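Uncharacterized protein (PDB 2QDR) is of uncharacterised function but adopts a double-stranded beta-helix (cupin-type) fold and is a putative dioxygenase, assembled here from eight copies. Local coordinates at the interface of chains A and B and the interface of chains A and C. Residues are numbered along the deposited sequence; one frame, centred on the assembly and turned at random. Chains: chain A/B/C, Uncharacterized protein.

Contact 1: the interface of chains A and B. Residues chain A 132, 194, 221, 223, 280; chain B 226-227, 276.
A two-fold symmetric interface between identical subunits joins chains A and B, each contact having its twin; it helps tie the eight-copy deposited assembly together, though the structure alone does not show that this is the oligomer in the cell. B:Pro226 and B:His227, in a loop, pack against side chains that project from strands 218-224 and 279-285 of chain A. The indole N-H of A:Trp194 is spent on the backbone carbonyl of B:Pro226, NE1 to O at 3.1 Å. That bond is almost straight, 175° at the hydrogen; the oxygen lies in the indole plane, whereas the N-H comes from above the carbonyl plane. The pyrrolidine of B:Pro226 sits against A:Ala223, CD to CB 3.8 Å, lies off the CZ2 corner of A:Trp194 on the side of the indole plane that A:Ala223 CB covers, and touches A:Leu280 CB and CD2. A phenylalanine in place of A:Trp194 would probably leave the B:Pro226 carbonyl without this donor and weaken the hold on the proline ring. A:Leu221 CD2 meets the imidazole edge of B:His227 at CE1, 3.7 Å away; A:Leu280 CD2 stands above the ring plane, 3.6 Å from NE2. With CG of A:Leu280 anti to the backbone N (chi1 -179°), its CD2 reaches both loop residues. A:His132 ND1 lies in the B:His227 ring plane, 3.1 Å from NE2, but NE2 sits well above the A:His132 plane, so any hydrogen bond, needing one nitrogen protonated and the other not, would be poorly aligned.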
loop_
_atom_site.group_PDB
_atom_site.type_symbol
_atom_site.label_atom_id
_atom_site.label_comp_id
_atom_site.label_asym_id
_atom_site.label_seq_id
_atom_site.Cartn_x
_atom_site.Cartn_y
_atom_site.Cartn_z
ATOM N N HIS A 132 -23.487 1.757 25.274
ATOM C CA HIS A 132 -22.803 2.418 24.137
ATOM C C HIS A 132 -23.497 2.218 22.764
ATOM O O HIS A 132 -22.866 2.356 21.713
ATOM C CB HIS A 132 -21.310 2.019 24.117
ATOM C CG HIS A 132 -20.544 2.483 25.320
ATOM N ND1 HIS A 132 -19.227 2.871 25.244
ATOM C CD2 HIS A 132 -20.933 2.742 26.593
ATOM C CE1 HIS A 132 -18.809 3.239 26.443
ATOM N NE2 HIS A 132 -19.828 3.178 27.279
ATOM N N TRP A 194 -12.465 -0.552 15.251
ATOM C CA TRP A 194 -11.698 0.700 15.293
ATOM C C TRP A 194 -10.999 0.951 13.968
ATOM O O TRP A 194 -10.486 0.023 13.347
ATOM C CB TRP A 194 -10.645 0.723 16.403
ATOM C CG TRP A 194 -11.214 0.812 17.767
ATOM C CD1 TRP A 194 -11.282 -0.176 18.687
ATOM C CD2 TRP A 194 -11.824 1.966 18.362
ATOM N NE1 TRP A 194 -11.871 0.289 19.828
ATOM C CE2 TRP A 194 -12.220 1.600 19.660
ATOM C CE3 TRP A 194 -12.070 3.273 17.923
ATOM C CZ2 TRP A 194 -12.874 2.484 20.522
ATOM C CZ3 TRP A 194 -12.734 4.156 18.775
ATOM C CH2 TRP A 194 -13.119 3.761 20.059
ATOM N N LEU A 221 -16.796 7.953 18.283
ATOM C CA LEU A 221 -16.140 7.555 19.516
ATOM C C LEU A 221 -14.667 7.669 19.225
ATOM O O LEU A 221 -14.236 7.258 18.144
ATOM C CB LEU A 221 -16.496 6.136 19.959
ATOM C CG LEU A 221 -17.717 5.967 20.868
ATOM C CD1 LEU A 221 -18.893 6.838 20.461
ATOM C CD2 LEU A 221 -18.110 4.503 20.916
ATOM N N ALA A 223 -10.866 6.755 20.732
ATOM C CA ALA A 223 -10.114 5.924 21.652
ATOM C C ALA A 223 -8.717 6.490 21.653
ATOM O O ALA A 223 -8.048 6.455 20.609
ATOM C CB ALA A 223 -10.095 4.482 21.217
ATOM N N LEU A 280 -11.750 6.528 26.464
ATOM C CA LEU A 280 -12.805 6.444 25.459
ATOM C C LEU A 280 -13.650 7.699 25.611
ATOM O O LEU A 280 -14.030 8.049 26.731
ATOM C CB LEU A 280 -13.676 5.207 25.636
ATOM C CG LEU A 280 -14.812 4.967 24.633
ATOM C CD1 LEU A 280 -14.314 4.910 23.210
ATOM C CD2 LEU A 280 -15.564 3.679 24.994
ATOM N N PRO B 226 -10.591 0.028 23.720
ATOM C CA PRO B 226 -11.907 -0.284 24.306
ATOM C C PRO B 226 -12.746 -1.226 23.421
ATOM O O PRO B 226 -12.345 -1.528 22.308
ATOM C CB PRO B 226 -12.582 1.094 24.407
ATOM C CG PRO B 226 -11.466 2.069 24.424
ATOM C CD PRO B 226 -10.384 1.484 23.589
ATOM N N HIS B 227 -13.893 -1.683 23.922
ATOM C CA HIS B 227 -14.803 -2.605 23.199
ATOM C C HIS B 227 -14.098 -3.804 22.529
ATOM O O HIS B 227 -14.446 -4.201 21.414
ATOM C CB HIS B 227 -15.626 -1.871 22.141
ATOM C CG HIS B 227 -16.379 -0.691 22.657
ATOM N ND1 HIS B 227 -16.590 0.440 21.900
ATOM C CD2 HIS B 227 -16.909 -0.433 23.873
ATOM C CE1 HIS B 227 -17.288 1.312 22.604
ATOM N NE2 HIS B 227 -17.486 0.812 23.808
ATOM N N ASP B 276 -14.467 -3.631 27.948
ATOM C CA ASP B 276 -15.186 -2.492 27.414
ATOM C C ASP B 276 -14.363 -1.209 27.533
ATOM O O ASP B 276 -14.591 -0.271 26.760
ATOM C CB ASP B 276 -16.515 -2.302 28.161
ATOM C CG ASP B 276 -17.449 -3.508 28.055
ATOM O OD1 ASP B 276 -17.130 -4.466 27.322
ATOM O OD2 ASP B 276 -18.518 -3.488 28.709
#

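Contact 2: the interface of chains A and C. Residues chain A 126-127, 183, 185; chain C 51, 235, 267, 269.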
loop_
_atom_site.group_PDB
_atom_site.type_symbol
_atom_site.label_atom_id
_atom_site.label_comp_id
_atom_site.label_asym_id
_atom_site.label_seq_id
_atom_site.Cartn_x
_atom_site.Cartn_y
_atom_site.Cartn_z
ATOM N N GLU A 126 -38.611 -2.292 18.034
ATOM C CA GLU A 126 -38.126 -3.690 18.075
ATOM C C GLU A 126 -36.648 -3.848 18.428
ATOM O O GLU A 126 -36.223 -4.954 18.761
ATOM C CB GLU A 126 -38.351 -4.388 16.721
ATOM C CG GLU A 126 -37.677 -3.700 15.517
ATOM C CD GLU A 126 -37.804 -4.475 14.250
ATOM O OE1 GLU A 126 -37.266 -5.594 14.214
ATOM O OE2 GLU A 126 -38.364 -3.934 13.274
ATOM N N TRP A 127 -35.874 -2.762 18.370
ATOM C CA TRP A 127 -34.426 -2.826 18.605
ATOM C C TRP A 127 -33.891 -2.427 19.983
ATOM O O TRP A 127 -34.227 -1.364 20.489
ATOM C CB TRP A 127 -33.738 -1.932 17.582
ATOM C CG TRP A 127 -34.079 -2.300 16.188
ATOM C CD1 TRP A 127 -33.626 -3.379 15.497
ATOM C CD2 TRP A 127 -34.913 -1.564 15.290
ATOM N NE1 TRP A 127 -34.144 -3.379 14.227
ATOM C CE2 TRP A 127 -34.933 -2.272 14.070
ATOM C CE3 TRP A 127 -35.665 -0.383 15.404
ATOM C CZ2 TRP A 127 -35.677 -1.842 12.970
ATOM C CZ3 TRP A 127 -36.397 0.051 14.305
ATOM C CH2 TRP A 127 -36.401 -0.676 13.107
ATOM N N PHE A 183 -32.081 8.021 8.970
ATOM C CA PHE A 183 -32.482 7.198 10.127
ATOM C C PHE A 183 -31.536 6.027 10.448
ATOM O O PHE A 183 -31.371 5.108 9.650
ATOM C CB PHE A 183 -33.942 6.722 9.931
ATOM C CG PHE A 183 -34.501 5.877 11.067
ATOM C CD1 PHE A 183 -34.453 6.321 12.382
ATOM C CD2 PHE A 183 -35.198 4.707 10.800
ATOM C CE1 PHE A 183 -35.002 5.563 13.425
ATOM C CE2 PHE A 183 -35.767 3.948 11.835
ATOM C CZ PHE A 183 -35.668 4.378 13.147
ATOM N N PRO A 185 -31.589 3.478 13.097
ATOM C CA PRO A 185 -32.400 2.931 14.211
ATOM C C PRO A 185 -31.623 2.415 15.425
ATOM O O PRO A 185 -32.031 2.693 16.550
ATOM C CB PRO A 185 -33.181 1.768 13.556
ATOM C CG PRO A 185 -32.505 1.492 12.279
ATOM C CD PRO A 185 -31.855 2.760 11.834
ATOM N N ARG C 51 -40.576 -4.309 6.762
ATOM C CA ARG C 51 -39.405 -4.646 7.580
ATOM C C ARG C 51 -39.277 -6.132 7.950
ATOM O O ARG C 51 -38.698 -6.463 8.992
ATOM C CB ARG C 51 -39.431 -3.801 8.848
ATOM C CG ARG C 51 -39.621 -2.340 8.577
ATOM C CD ARG C 51 -39.471 -1.557 9.824
ATOM N NE ARG C 51 -39.566 -0.127 9.569
ATOM C CZ ARG C 51 -39.497 0.810 10.512
ATOM N NH1 ARG C 51 -39.343 0.491 11.803
ATOM N NH2 ARG C 51 -39.596 2.087 10.162
ATOM N N ILE C 235 -29.197 -4.932 10.703
ATOM C CA ILE C 235 -30.294 -4.026 10.444
ATOM C C ILE C 235 -29.924 -3.452 9.073
ATOM O O ILE C 235 -28.867 -2.816 8.916
ATOM C CB ILE C 235 -30.452 -2.950 11.501
ATOM C CG1 ILE C 235 -30.818 -3.588 12.840
ATOM C CG2 ILE C 235 -31.545 -1.959 11.069
ATOM C CD1 ILE C 235 -30.758 -2.650 14.024
ATOM N N PHE C 267 -35.242 -1.672 6.402
ATOM C CA PHE C 267 -35.190 -1.834 7.875
ATOM C C PHE C 267 -35.496 -3.247 8.400
ATOM O O PHE C 267 -35.974 -3.400 9.515
ATOM C CB PHE C 267 -36.050 -0.762 8.574
ATOM C CG PHE C 267 -35.729 0.617 8.111
ATOM C CD1 PHE C 267 -34.552 1.238 8.516
ATOM C CD2 PHE C 267 -36.574 1.282 7.251
ATOM C CE1 PHE C 267 -34.224 2.503 8.068
ATOM C CE2 PHE C 267 -36.262 2.538 6.810
ATOM C CZ PHE C 267 -35.076 3.160 7.217
ATOM N N THR C 269 -34.363 -6.930 9.805
ATOM C CA THR C 269 -33.340 -7.338 10.745
ATOM C C THR C 269 -32.948 -8.759 10.364
ATOM O O THR C 269 -33.586 -9.732 10.782
ATOM C CB THR C 269 -33.843 -7.251 12.191
ATOM O OG1 THR C 269 -34.396 -5.954 12.425
ATOM C CG2 THR C 269 -32.710 -7.495 13.170
#
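Two copies of this DUF4437-family protein, whose fold is a double-stranded beta-helix, meet here through A:Trp127 of chain A and a group of side chains from chain C; the whole interface is not an exact two-fold, and whether it forms in solution the structure alone does not show. Among the polar contacts, the indole N-H of A:Trp127 donates to the hydroxyl of C:Thr269, NE1 to OG1 at 3.2 Å, bent to 154° at the hydrogen and with the oxygen tilted from the ring plane. The same hydroxyl may give a weak hydrogen bond to the carboxylate of A:Glu126, OG1 to OE1 at 3.4 Å. Among the charged groups, C:Arg51 extends its chain to bring NH1 to the rim of the A:Trp127 benzo ring, 3.4 Å from CH2 and not over the face. NH1 remains 4.8 Å from A:Glu126 OE2, so any attraction there acts without contact. Apolar packing lays C:Ile235 CD1 over the pyrrole rim of A:Trp127 at CD1, on the A:Pro185 side, while its CG2 touches A:Pro185 CG at 3.8 Å. Within chain A, A:Glu126 CG lies over the centre of one indole face and A:Pro185 CB toward the rim of the opposite face, which should limit how the indole can turn. The phenyl rings meet edge to face, planes 58° apart: swung away from its backbone N (chi1 -179°), A:Phe183 points its CD2 edge at the face of C:Phe267, 3.6 Å from CE1.

The C-alpha centres of contact 1 and contact 2 are about 23 Å apart, and they have no residue of chain A in common. Parts of them are close along the chain: A:Trp127 of contact 2 lies in strand 127-129 and A:His132 of contact 1 follows it by a few residues, while A:Phe183 and A:Pro185 precede A:Trp194 by about ten. Strands 218-224 and 279-285, far off in sequence, serve contact 1 among the residues given. Chain A can therefore engage chains B and C at once. Contact 1 belongs to a two-fold interface and contact 2 does not, so together they could extend the assembly beyond a dimer.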